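Local coordinates for cell division control protein 4 (Saccharomyces cerevisiae, PDB 3V7D) that recognises phosphorylated targets, such as the CDK inhibitor SIC1, as the substrate-binding subunit of an SCF ubiquitin ligase, through its WD-repeat beta-propeller domain, at residues S159-G164 / S178-R183; G174-G179 / R186-K191; R267-S272 / S285-N290; G308-I313 / S329-I334. The protein carries 1 engineered substitution. All coordinates share one frame; numbering follows the deposited sequence.

Contact 1: residues S159-G164 / S178-R183; sequences SGHDGG and SGSTDR
H161, in the loop between strands 153-158 and 165-170, is gripped at both ring nitrogens by S178 and D182, in a buried, largely polar contact of the second WD repeat. It ties that loop to the end of strand 175-180 and to the type I turn S180-R183. Along the ring's edge, ND1 of H161 donates to OD2 of D182 at 2.9 Å, close to the ring plane but 19° out of the carboxylate plane, on its syn side. NE2 of H161 hydrogen-bonds OG of S178 at 2.6 Å. Over one face of the imidazole lies CB of S180, a CH-pi contact 3.5 Å from the ring centroid of H161, which would probably limit tilting toward that side.

D182 reaches back to the loop because its CG sits between backbone N and carbonyl carbon (chi1 61°). Its OD2 then takes a second bond, from D162 N at 2.9 Å on the anti lone pair, and a weak one from G163 N. Next to it, G164 O accepts T181 N at 3.0 Å and, from above the carbonyl plane, OG of S180 at 2.7 Å. That same OG accepts D182 N, forming an ST turn. A side chain at G163 would collide with T181 OG1 and D182 N.

Farther out, T181 and R183 touch the bound peptide. D182 OD1 bonds T184, and OD2 makes a salt bridge with R186 on strand 185-189. On strand 165-170, L168 packs against S178 and W166 against T181.

Contact 2: residues G174-G179 / R186-K191; sequences GILVSG and RVWDIK
W188 NE1 donates to OG of S178 at 2.7 Å, nearly straight (168°) and with the oxygen at the indole edge, only 8° out of the ring plane. This is the tryptophan end of the Asp-His-Ser-Trp tetrad of WD40 repeats, since S178 OG also bonds H161 NE2. It links two neighbouring antiparallel strands of a propeller blade, the beta hairpin of 175-180 and 185-189.

The backbone closes the hairpin on both sides of this bond. L176 and W188 exchange two hydrogen bonds, W188 N to L176 O being 2.7 Å, and S178 and R186 exchange another two. Beyond the strand end, I190 N meets G174 O at 2.7 Å, and K191 NZ bonds G173 O.

Packing divides between the two faces. On the face of W188, CD1 of L176 lies 3.7 Å from CD1 of the indole. L176 is turned that way by its CG standing between backbone N and carbonyl carbon (chi1 71°), and its other branch, CD2, lies 3.6 Å from CG1 of I190. L158 on strand 153-158 touches both L176 and W188. A phenylalanine in place of W188 would have no ring N-H, and would probably leave S178 OG without this donor and open a gap beside L176 and L158. R186, on this same face, touches C195 and V198 of strand 194-199.

On the other face, I175 CG2 meets V187 CG1 at 4.0 Å. At the end of the hairpin away from its turn, D189 OD1 accepts K192 N, while its OD2 lies 3.5 Å from CD1 of I175.

Contact 3: residues R267-S272 / S285-N290; sequences RGHMAS and SGSYDN
D289 and H269 lead the hydrogen bonds between these segments. OD2 of D289 accepts ND1 of H269 at 3.1 Å, in the ring plane but on a bent path (148°), and the backbone N of M270 at 2.9 Å along a straighter one. Imidazole and carboxylate planes stand 49° apart. At the opposite nitrogen, H269 NE2 and S285 OG bond at 2.7 Å, while OD1 of D289 is taken by T291 OG1. S272 O receives Y288 N at 3.0 Å. The hydroxyl of S287, its OG anti to the backbone N (chi1 164°), faces the carbonyls of both A271 and S272, and it accepts D289 N in an ST turn.

The nonpolar contacts are small. CB of S287 lies over one face of the H269 ring, toward its rim, a CH-pi contact 3.5 Å from the centroid, and CB of A271 rests 3.8 Å from CB of Y288. CB of S272 reaches the Y288 ring at CD2.

Y288 projects beyond the contact: its OH hydrogen-bonds a modified side chain of the bound peptide, and its ring meets R312 in a cation-pi contact. With W295 NE1 bonding S285 OG, the hydrogen-bonded series D289-H269-S285-W295 is the structural tetrad of a WD40 repeat, here in WD 4, joining the loop before strand 273-279 to the turn after strand 282-287.

Contact 4: residues G308-I313 / S329-I334; sequences GHTDRI and SMDTTI
D331 turns its carboxylate back onto H309 because CG lies between backbone N and carbonyl carbon (chi1 65°), while H309 holds CG anti to its own carbonyl carbon (chi1 -81°) and presents its ring edge. ND1 of H309 donates to OD2 of D331 at 2.9 Å, only 1° out of the ring plane. T310 N reaches the same OD2 at 3.0 Å on its anti lone pair. The other oxygen, OD1, is held by T333: its N arrives at 2.8 Å and its OG1 at 2.6 Å, both from one face of the carboxylate, the first making an Asx turn.

H309 NE2 continues to S327 OG, so Asp, His and Ser follow the WD40 tetrad pattern, here in WD 5. An alanine in place of D331 would remove both acceptor oxygens, and is likely to leave H309 ND1 and T310 N without their mate and the Asx turn to T333 without its acceptor.

Beside this network, R312 O accepts M330 N at 2.8 Å and, from above the carbonyl plane, OG of S329 at 2.8 Å. D331 N in turn reaches S329 OG, an ST turn. On the exposed side M330, extended, runs alongside R312 in the same direction, its SD 3.7 Å from D311 OD2 and 4.1 Å from R312 CD. The guanidinium of R312 goes on to hydrogen-bond Y314 OH.

Contacts 1, 3 and 4 are equivalent positions in three repeats, WD 2, WD 4 and WD 5, each joining the loop before a blade's first strand to the turn after its second. Contact 2 completes contact 1 from within WD 2: the two share S178 and G179, their centres are about 12 Å apart, and W188 CZ3 packs 3.4 Å from S159 O. Contacts 3 and 4 are also neighbours, with centres about 13 Å apart, and S287 O probably accepts I313 N at 3.1 Å between the blades. Contacts 1 and 3 stay about 11 Å apart at their nearest atoms, yet both meet the bound peptide, through T181 and R183 in one and Y288 in the other.

Contact 1: residues S159-G164 / S178-R183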
loop_
_atom_site.group_PDB
_atom_site.type_symbol
_atom_site.label_atom_id
_atom_site.label_comp_id
_atom_site.label_asym_id
_atom_site.label_seq_id
_atom_site.Cartn_x
_atom_site.Cartn_y
_atom_site.Cartn_z
ATOM N N SER B 159 11.516 -2.277 -31.970
ATOM C CA SER B 159 12.383 -3.316 -32.520
ATOM C C SER B 159 13.832 -2.853 -32.536
ATOM O O SER B 159 14.107 -1.653 -32.579
ATOM C CB SER B 159 11.954 -3.675 -33.942
ATOM O OG SER B 159 12.144 -2.574 -34.809
ATOM N N GLY B 160 14.756 -3.805 -32.510
ATOM C CA GLY B 160 16.173 -3.485 -32.514
ATOM C C GLY B 160 17.021 -4.592 -31.918
ATOM O O GLY B 160 18.143 -4.830 -32.364
ATOM N N HIS B 161 16.489 -5.264 -30.903
ATOM C CA HIS B 161 17.172 -6.410 -30.317
ATOM C C HIS B 161 17.349 -7.520 -31.350
ATOM O O HIS B 161 16.442 -7.803 -32.131
ATOM C CB HIS B 161 16.409 -6.942 -29.102
ATOM C CG HIS B 161 16.770 -6.269 -27.813
ATOM N ND1 HIS B 161 18.052 -6.262 -27.311
ATOM C CD2 HIS B 161 16.011 -5.595 -26.916
ATOM C CE1 HIS B 161 18.071 -5.605 -26.164
ATOM N NE2 HIS B 161 16.846 -5.191 -25.902
ATOM N N ASP B 162 18.525 -8.139 -31.349
ATOM C CA ASP B 162 18.813 -9.247 -32.251
ATOM C C ASP B 162 18.520 -10.585 -31.582
ATOM O O ASP B 162 18.661 -11.643 -32.194
ATOM C CB ASP B 162 20.268 -9.188 -32.717
ATOM C CG ASP B 162 20.576 -7.924 -33.498
ATOM O OD1 ASP B 162 19.791 -7.576 -34.406
ATOM O OD2 ASP B 162 21.598 -7.272 -33.194
ATOM N N GLY B 163 18.116 -10.528 -30.315
ATOM C CA GLY B 163 17.725 -11.711 -29.571
ATOM C C GLY B 163 16.460 -11.448 -28.772
ATOM O O GLY B 163 15.962 -10.322 -28.738
ATOM N N GLY B 164 15.937 -12.487 -28.131
ATOM C CA GLY B 164 14.729 -12.358 -27.336
ATOM C C GLY B 164 14.902 -11.402 -26.171
ATOM O O GLY B 164 15.993 -11.274 -25.619
ATOM N N SER B 178 16.045 -2.363 -21.496
ATOM C CA SER B 178 15.802 -3.774 -21.796
ATOM C C SER B 178 17.073 -4.627 -21.759
ATOM O O SER B 178 18.170 -4.130 -21.982
ATOM C CB SER B 178 15.134 -3.918 -23.166
ATOM O OG SER B 178 15.971 -3.415 -24.196
ATOM N N GLY B 179 16.905 -5.916 -21.480
ATOM C CA GLY B 179 17.993 -6.875 -21.527
ATOM C C GLY B 179 17.591 -8.040 -22.409
ATOM O O GLY B 179 16.419 -8.415 -22.449
ATOM N N SER B 180 18.554 -8.619 -23.117
ATOM C CA SER B 180 18.238 -9.612 -24.139
ATOM C C SER B 180 19.235 -10.763 -24.216
ATOM O O SER B 180 20.284 -10.740 -23.572
ATOM C CB SER B 180 18.132 -8.935 -25.508
ATOM O OG SER B 180 18.068 -9.888 -26.553
ATOM N N THR B 181 18.899 -11.768 -25.019
ATOM C CA THR B 181 19.799 -12.889 -25.255
ATOM C C THR B 181 20.890 -12.505 -26.249
ATOM O O THR B 181 21.811 -13.283 -26.497
ATOM C CB THR B 181 19.050 -14.129 -25.775
ATOM O OG1 THR B 181 18.354 -13.802 -26.984
ATOM C CG2 THR B 181 18.057 -14.620 -24.738
ATOM N N ASP B 182 20.789 -11.303 -26.814
ATOM C CA ASP B 182 21.842 -10.791 -27.685
ATOM C C ASP B 182 22.976 -10.158 -26.882
ATOM O O ASP B 182 23.892 -9.560 -27.451
ATOM C CB ASP B 182 21.287 -9.809 -28.728
ATOM C CG ASP B 182 20.645 -8.577 -28.109
ATOM O OD1 ASP B 182 20.957 -8.235 -26.947
ATOM O OD2 ASP B 182 19.826 -7.935 -28.802
ATOM N N ARG B 183 22.880 -10.281 -25.558
ATOM C CA ARG B 183 23.895 -9.812 -24.610
ATOM C C ARG B 183 23.967 -8.288 -24.481
ATOM O O ARG B 183 24.841 -7.756 -23.793
ATOM C CB ARG B 183 25.272 -10.396 -24.943
ATOM C CG ARG B 183 25.261 -11.902 -25.143
ATOM C CD ARG B 183 26.569 -12.401 -25.733
ATOM N NE ARG B 183 26.494 -13.820 -26.065
ATOM C CZ ARG B 183 27.461 -14.497 -26.677
ATOM N NH1 ARG B 183 28.583 -13.885 -27.028
ATOM N NH2 ARG B 183 27.302 -15.789 -26.938
#

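Contact 2: residues G174-G179 / R186-K191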
loop_
_atom_site.group_PDB
_atom_site.type_symbol
_atom_site.label_atom_id
_atom_site.label_comp_id
_atom_site.label_asym_id
_atom_site.label_seq_id
_atom_site.Cartn_x
_atom_site.Cartn_y
_atom_site.Cartn_z
ATOM N N GLY B 174 8.712 8.077 -20.201
ATOM C CA GLY B 174 8.686 7.271 -21.407
ATOM C C GLY B 174 10.016 6.634 -21.760
ATOM O O GLY B 174 10.215 6.188 -22.888
ATOM N N ILE B 175 10.929 6.589 -20.796
ATOM C CA ILE B 175 12.231 5.964 -21.002
ATOM C C ILE B 175 12.219 4.569 -20.389
ATOM O O ILE B 175 11.727 4.384 -19.277
ATOM C CB ILE B 175 13.361 6.787 -20.344
ATOM C CG1 ILE B 175 13.372 8.220 -20.880
ATOM C CG2 ILE B 175 14.712 6.120 -20.558
ATOM C CD1 ILE B 175 13.779 8.327 -22.336
ATOM N N LEU B 176 12.749 3.586 -21.111
ATOM C CA LEU B 176 12.815 2.229 -20.579
ATOM C C LEU B 176 14.112 1.510 -20.945
ATOM O O LEU B 176 14.759 1.837 -21.938
ATOM C CB LEU B 176 11.597 1.411 -21.021
ATOM C CG LEU B 176 11.492 1.002 -22.491
ATOM C CD1 LEU B 176 11.793 -0.474 -22.648
ATOM C CD2 LEU B 176 10.114 1.322 -23.045
ATOM N N VAL B 177 14.479 0.525 -20.130
ATOM C CA VAL B 177 15.696 -0.248 -20.342
ATOM C C VAL B 177 15.359 -1.720 -20.553
ATOM O O VAL B 177 14.488 -2.265 -19.871
ATOM C CB VAL B 177 16.649 -0.114 -19.138
ATOM C CG1 VAL B 177 17.972 -0.811 -19.417
ATOM C CG2 VAL B 177 16.878 1.352 -18.808
ATOM N N SER B 178 16.045 -2.363 -21.496
ATOM C CA SER B 178 15.802 -3.774 -21.796
ATOM C C SER B 178 17.073 -4.627 -21.759
ATOM O O SER B 178 18.170 -4.130 -21.982
ATOM C CB SER B 178 15.134 -3.918 -23.166
ATOM O OG SER B 178 15.971 -3.415 -24.196
ATOM N N GLY B 179 16.905 -5.916 -21.480
ATOM C CA GLY B 179 17.993 -6.875 -21.527
ATOM C C GLY B 179 17.591 -8.040 -22.409
ATOM O O GLY B 179 16.419 -8.415 -22.449
ATOM N N ARG B 186 19.700 -2.220 -23.730
ATOM C CA ARG B 186 19.203 -1.147 -24.581
ATOM C C ARG B 186 18.331 -0.140 -23.837
ATOM O O ARG B 186 17.498 -0.508 -23.008
ATOM C CB ARG B 186 18.445 -1.720 -25.778
ATOM C CG ARG B 186 19.338 -2.145 -26.934
ATOM C CD ARG B 186 18.507 -2.729 -28.062
ATOM N NE ARG B 186 19.246 -2.835 -29.317
ATOM C CZ ARG B 186 20.031 -3.858 -29.638
ATOM N NH1 ARG B 186 20.191 -4.865 -28.791
ATOM N NH2 ARG B 186 20.660 -3.872 -30.804
ATOM N N VAL B 187 18.542 1.135 -24.140
ATOM C CA VAL B 187 17.733 2.212 -23.589
ATOM C C VAL B 187 16.800 2.713 -24.683
ATOM O O VAL B 187 17.232 2.939 -25.812
ATOM C CB VAL B 187 18.611 3.381 -23.105
ATOM C CG1 VAL B 187 17.748 4.497 -22.527
ATOM C CG2 VAL B 187 19.628 2.894 -22.082
ATOM N N TRP B 188 15.524 2.880 -24.351
ATOM C CA TRP B 188 14.533 3.280 -25.340
ATOM C C TRP B 188 13.791 4.542 -24.917
ATOM O O TRP B 188 13.594 4.792 -23.727
ATOM C CB TRP B 188 13.512 2.160 -25.561
ATOM C CG TRP B 188 14.102 0.809 -25.832
ATOM C CD1 TRP B 188 14.667 -0.034 -24.923
ATOM C CD2 TRP B 188 14.154 0.131 -27.094
ATOM N NE1 TRP B 188 15.081 -1.189 -25.540
ATOM C CE2 TRP B 188 14.777 -1.113 -26.876
ATOM C CE3 TRP B 188 13.743 0.459 -28.390
ATOM C CZ2 TRP B 188 14.997 -2.029 -27.900
ATOM C CZ3 TRP B 188 13.964 -0.454 -29.407
ATOM C CH2 TRP B 188 14.583 -1.683 -29.156
ATOM N N ASP B 189 13.380 5.331 -25.903
ATOM C CA ASP B 189 12.506 6.468 -25.664
ATOM C C ASP B 189 11.183 6.197 -26.371
ATOM O O ASP B 189 11.120 6.188 -27.602
ATOM C CB ASP B 189 13.140 7.759 -26.194
ATOM C CG ASP B 189 12.337 9.005 -25.837
ATOM O OD1 ASP B 189 11.102 9.022 -26.037
ATOM O OD2 ASP B 189 12.948 9.980 -25.354
ATOM N N ILE B 190 10.130 5.979 -25.590
ATOM C CA ILE B 190 8.813 5.677 -26.146
ATOM C C ILE B 190 8.286 6.806 -27.031
ATOM O O ILE B 190 7.741 6.565 -28.108
ATOM C CB ILE B 190 7.790 5.374 -25.033
ATOM C CG1 ILE B 190 8.154 4.071 -24.326
ATOM C CG2 ILE B 190 6.386 5.263 -25.601
ATOM C CD1 ILE B 190 7.216 3.700 -23.197
ATOM N N LYS B 191 8.474 8.042 -26.583
ATOM C CA LYS B 191 7.930 9.192 -27.292
ATOM C C LYS B 191 8.683 9.502 -28.581
ATOM O O LYS B 191 8.176 10.230 -29.434
ATOM C CB LYS B 191 7.888 10.420 -26.380
ATOM C CG LYS B 191 6.997 10.239 -25.152
ATOM C CD LYS B 191 7.229 11.331 -24.111
ATOM C CE LYS B 191 8.708 11.479 -23.781
ATOM N NZ LYS B 191 9.328 10.166 -23.431
#

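Contact 3: residues R267-S272 / S285-N290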
loop_
_atom_site.group_PDB
_atom_site.type_symbol
_atom_site.label_atom_id
_atom_site.label_comp_id
_atom_site.label_asym_id
_atom_site.label_seq_id
_atom_site.Cartn_x
_atom_site.Cartn_y
_atom_site.Cartn_z
ATOM N N ARG B 267 31.888 -8.696 -10.100
ATOM C CA ARG B 267 32.150 -10.131 -10.116
ATOM C C ARG B 267 32.096 -10.693 -8.707
ATOM O O ARG B 267 32.485 -10.029 -7.744
ATOM C CB ARG B 267 33.514 -10.437 -10.736
ATOM C CG ARG B 267 33.572 -10.295 -12.235
ATOM C CD ARG B 267 34.973 -10.572 -12.760
ATOM N NE ARG B 267 35.449 -9.480 -13.598
ATOM C CZ ARG B 267 35.038 -9.275 -14.843
ATOM N NH1 ARG B 267 34.144 -10.087 -15.389
ATOM N NH2 ARG B 267 35.520 -8.261 -15.544
ATOM N N GLY B 268 31.614 -11.924 -8.593
ATOM C CA GLY B 268 31.447 -12.561 -7.302
ATOM C C GLY B 268 30.754 -13.903 -7.417
ATOM O O GLY B 268 31.132 -14.862 -6.744
ATOM N N HIS B 269 29.739 -13.973 -8.273
ATOM C CA HIS B 269 28.983 -15.207 -8.454
ATOM C C HIS B 269 29.696 -16.223 -9.344
ATOM O O HIS B 269 30.483 -15.859 -10.218
ATOM C CB HIS B 269 27.578 -14.903 -8.980
ATOM C CG HIS B 269 26.698 -14.237 -7.970
ATOM N ND1 HIS B 269 26.340 -14.843 -6.785
ATOM C CD2 HIS B 269 26.121 -13.013 -7.956
ATOM C CE1 HIS B 269 25.569 -14.025 -6.090
ATOM N NE2 HIS B 269 25.422 -12.907 -6.778
ATOM N N MET B 270 29.417 -17.500 -9.102
ATOM C CA MET B 270 30.040 -18.588 -9.848
ATOM C C MET B 270 29.059 -19.171 -10.854
ATOM O O MET B 270 29.371 -20.134 -11.553
ATOM C CB MET B 270 30.518 -19.686 -8.897
ATOM C CG MET B 270 31.647 -19.275 -7.957
ATOM S SD MET B 270 33.235 -19.059 -8.791
ATOM C CE MET B 270 33.274 -17.284 -9.019
ATOM N N ALA B 271 27.867 -18.590 -10.909
ATOM C CA ALA B 271 26.838 -19.043 -11.832
ATOM C C ALA B 271 25.926 -17.883 -12.207
ATOM O O ALA B 271 26.066 -16.777 -11.677
ATOM C CB ALA B 271 26.037 -20.184 -11.229
ATOM N N SER B 272 25.003 -18.147 -13.127
ATOM C CA SER B 272 24.135 -17.116 -13.684
ATOM C C SER B 272 23.481 -16.248 -12.614
ATOM O O SER B 272 23.041 -16.747 -11.578
ATOM C CB SER B 272 23.062 -17.752 -14.569
ATOM O OG SER B 272 22.054 -16.812 -14.897
ATOM N N SER B 285 22.001 -9.121 -5.470
ATOM C CA SER B 285 21.881 -10.071 -6.569
ATOM C C SER B 285 21.700 -11.483 -6.029
ATOM O O SER B 285 22.252 -11.825 -4.989
ATOM C CB SER B 285 23.120 -10.025 -7.463
ATOM O OG SER B 285 24.264 -10.476 -6.755
ATOM N N GLY B 286 20.922 -12.295 -6.740
ATOM C CA GLY B 286 20.769 -13.702 -6.415
ATOM C C GLY B 286 21.221 -14.562 -7.580
ATOM O O GLY B 286 20.984 -14.216 -8.737
ATOM N N SER B 287 21.868 -15.685 -7.285
ATOM C CA SER B 287 22.479 -16.495 -8.337
ATOM C C SER B 287 22.132 -17.975 -8.264
ATOM O O SER B 287 21.692 -18.477 -7.227
ATOM C CB SER B 287 24.003 -16.331 -8.315
ATOM O OG SER B 287 24.656 -17.355 -9.052
ATOM N N TYR B 288 22.354 -18.665 -9.381
ATOM C CA TYR B 288 22.237 -20.117 -9.448
ATOM C C TYR B 288 23.337 -20.836 -8.663
ATOM O O TYR B 288 23.322 -22.063 -8.564
ATOM C CB TYR B 288 22.238 -20.593 -10.905
ATOM C CG TYR B 288 20.902 -20.448 -11.605
ATOM C CD1 TYR B 288 19.766 -20.072 -10.903
ATOM C CD2 TYR B 288 20.778 -20.698 -12.966
ATOM C CE1 TYR B 288 18.542 -19.942 -11.535
ATOM C CE2 TYR B 288 19.557 -20.572 -13.609
ATOM C CZ TYR B 288 18.442 -20.193 -12.888
ATOM O OH TYR B 288 17.223 -20.063 -13.516
ATOM N N ASP B 289 24.287 -20.082 -8.108
ATOM C CA ASP B 289 25.312 -20.673 -7.242
ATOM C C ASP B 289 24.855 -20.810 -5.786
ATOM O O ASP B 289 25.673 -21.046 -4.896
ATOM C CB ASP B 289 26.635 -19.894 -7.318
ATOM C CG ASP B 289 26.531 -18.473 -6.770
ATOM O OD1 ASP B 289 25.552 -18.145 -6.066
ATOM O OD2 ASP B 289 27.454 -17.674 -7.039
ATOM N N ASN B 290 23.554 -20.632 -5.561
ATOM C CA ASN B 290 22.929 -20.758 -4.234
ATOM C C ASN B 290 23.258 -19.635 -3.246
ATOM O O ASN B 290 22.980 -19.755 -2.053
ATOM C CB ASN B 290 23.236 -22.116 -3.583
ATOM C CG ASN B 290 23.138 -23.268 -4.557
ATOM O OD1 ASN B 290 22.637 -23.114 -5.670
ATOM N ND2 ASN B 290 23.616 -24.436 -4.139
#

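Contact 4: residues G308-I313 / S329-I334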
loop_
_atom_site.group_PDB
_atom_site.type_symbol
_atom_site.label_atom_id
_atom_site.label_comp_id
_atom_site.label_asym_id
_atom_site.label_seq_id
_atom_site.Cartn_x
_atom_site.Cartn_y
_atom_site.Cartn_z
ATOM N N GLY B 308 24.035 -20.158 2.573
ATOM C CA GLY B 308 23.194 -20.996 3.405
ATOM C C GLY B 308 22.142 -21.773 2.637
ATOM O O GLY B 308 21.809 -22.897 3.013
ATOM N N HIS B 309 21.604 -21.178 1.574
ATOM C CA HIS B 309 20.673 -21.896 0.710
ATOM C C HIS B 309 21.396 -23.102 0.118
ATOM O O HIS B 309 22.601 -23.051 -0.125
ATOM C CB HIS B 309 20.124 -20.991 -0.400
ATOM C CG HIS B 309 18.992 -20.108 0.036
ATOM N ND1 HIS B 309 17.740 -20.598 0.348
ATOM C CD2 HIS B 309 18.919 -18.765 0.200
ATOM C CE1 HIS B 309 16.950 -19.597 0.694
ATOM N NE2 HIS B 309 17.641 -18.474 0.612
ATOM N N THR B 310 20.667 -24.192 -0.090
ATOM C CA THR B 310 21.274 -25.413 -0.606
ATOM C C THR B 310 20.959 -25.621 -2.087
ATOM O O THR B 310 21.291 -26.659 -2.662
ATOM C CB THR B 310 20.820 -26.642 0.193
ATOM O OG1 THR B 310 19.389 -26.650 0.275
ATOM C CG2 THR B 310 21.399 -26.607 1.607
ATOM N N ASP B 311 20.322 -24.630 -2.701
ATOM C CA ASP B 311 20.023 -24.700 -4.128
ATOM C C ASP B 311 19.825 -23.312 -4.743
ATOM O O ASP B 311 19.915 -22.299 -4.050
ATOM C CB ASP B 311 18.809 -25.595 -4.382
ATOM C CG ASP B 311 18.936 -26.391 -5.664
ATOM O OD1 ASP B 311 19.669 -25.939 -6.567
ATOM O OD2 ASP B 311 18.311 -27.466 -5.774
ATOM N N ARG B 312 19.570 -23.285 -6.050
ATOM C CA ARG B 312 19.460 -22.049 -6.827
ATOM C C ARG B 312 18.603 -20.959 -6.182
ATOM O O ARG B 312 17.549 -21.239 -5.616
ATOM C CB ARG B 312 18.875 -22.351 -8.205
ATOM C CG ARG B 312 19.710 -23.255 -9.081
ATOM C CD ARG B 312 18.985 -23.506 -10.393
ATOM N NE ARG B 312 19.876 -24.011 -11.431
ATOM C CZ ARG B 312 19.510 -24.208 -12.693
ATOM N NH1 ARG B 312 18.267 -23.938 -13.076
ATOM N NH2 ARG B 312 20.388 -24.671 -13.572
ATOM N N ILE B 313 19.066 -19.717 -6.280
ATOM C CA ILE B 313 18.257 -18.575 -5.894
ATOM C C ILE B 313 17.500 -18.097 -7.127
ATOM O O ILE B 313 18.099 -17.847 -8.172
ATOM C CB ILE B 313 19.111 -17.407 -5.371
ATOM C CG1 ILE B 313 20.182 -17.898 -4.392
ATOM C CG2 ILE B 313 18.215 -16.345 -4.746
ATOM C CD1 ILE B 313 19.634 -18.438 -3.096
ATOM N N SER B 329 14.318 -19.690 -2.954
ATOM C CA SER B 329 15.211 -20.676 -3.549
ATOM C C SER B 329 14.537 -21.947 -4.045
ATOM O O SER B 329 13.414 -22.268 -3.664
ATOM C CB SER B 329 16.328 -21.042 -2.564
ATOM O OG SER B 329 17.066 -22.169 -3.014
ATOM N N MET B 330 15.259 -22.671 -4.893
ATOM C CA MET B 330 14.825 -23.971 -5.373
ATOM C C MET B 330 14.814 -24.987 -4.225
ATOM O O MET B 330 14.200 -26.048 -4.333
ATOM C CB MET B 330 15.744 -24.439 -6.502
ATOM C CG MET B 330 15.281 -25.692 -7.219
ATOM S SD MET B 330 16.346 -26.102 -8.615
ATOM C CE MET B 330 15.703 -27.710 -9.066
ATOM N N ASP B 331 15.476 -24.653 -3.119
ATOM C CA ASP B 331 15.468 -25.527 -1.946
ATOM C C ASP B 331 14.158 -25.452 -1.158
ATOM O O ASP B 331 14.058 -26.004 -0.067
ATOM C CB ASP B 331 16.682 -25.272 -1.030
ATOM C CG ASP B 331 16.686 -23.879 -0.401
ATOM O OD1 ASP B 331 15.631 -23.212 -0.343
ATOM O OD2 ASP B 331 17.766 -23.454 0.058
ATOM N N THR B 332 13.171 -24.756 -1.728
ATOM C CA THR B 332 11.829 -24.591 -1.155
ATOM C C THR B 332 11.770 -23.638 0.039
ATOM O O THR B 332 10.698 -23.417 0.600
ATOM C CB THR B 332 11.168 -25.932 -0.733
ATOM O OG1 THR B 332 11.777 -26.406 0.476
ATOM C CG2 THR B 332 11.298 -26.989 -1.829
ATOM N N THR B 333 12.908 -23.073 0.433
ATOM C CA THR B 333 12.921 -22.186 1.592
ATOM C C THR B 333 12.978 -20.716 1.197
ATOM O O THR B 333 13.409 -20.364 0.094
ATOM C CB THR B 333 14.103 -22.480 2.548
ATOM O OG1 THR B 333 15.323 -21.998 1.973
ATOM C CG2 THR B 333 14.222 -23.969 2.824
ATOM N N ILE B 334 12.528 -19.867 2.114
ATOM C CA ILE B 334 12.683 -18.427 1.990
ATOM C C ILE B 334 13.525 -17.950 3.161
ATOM O O ILE B 334 13.257 -18.310 4.307
ATOM C CB ILE B 334 11.332 -17.712 2.055
ATOM C CG1 ILE B 334 10.424 -18.183 0.918
ATOM C CG2 ILE B 334 11.526 -16.210 1.995
ATOM C CD1 ILE B 334 8.956 -17.919 1.172
#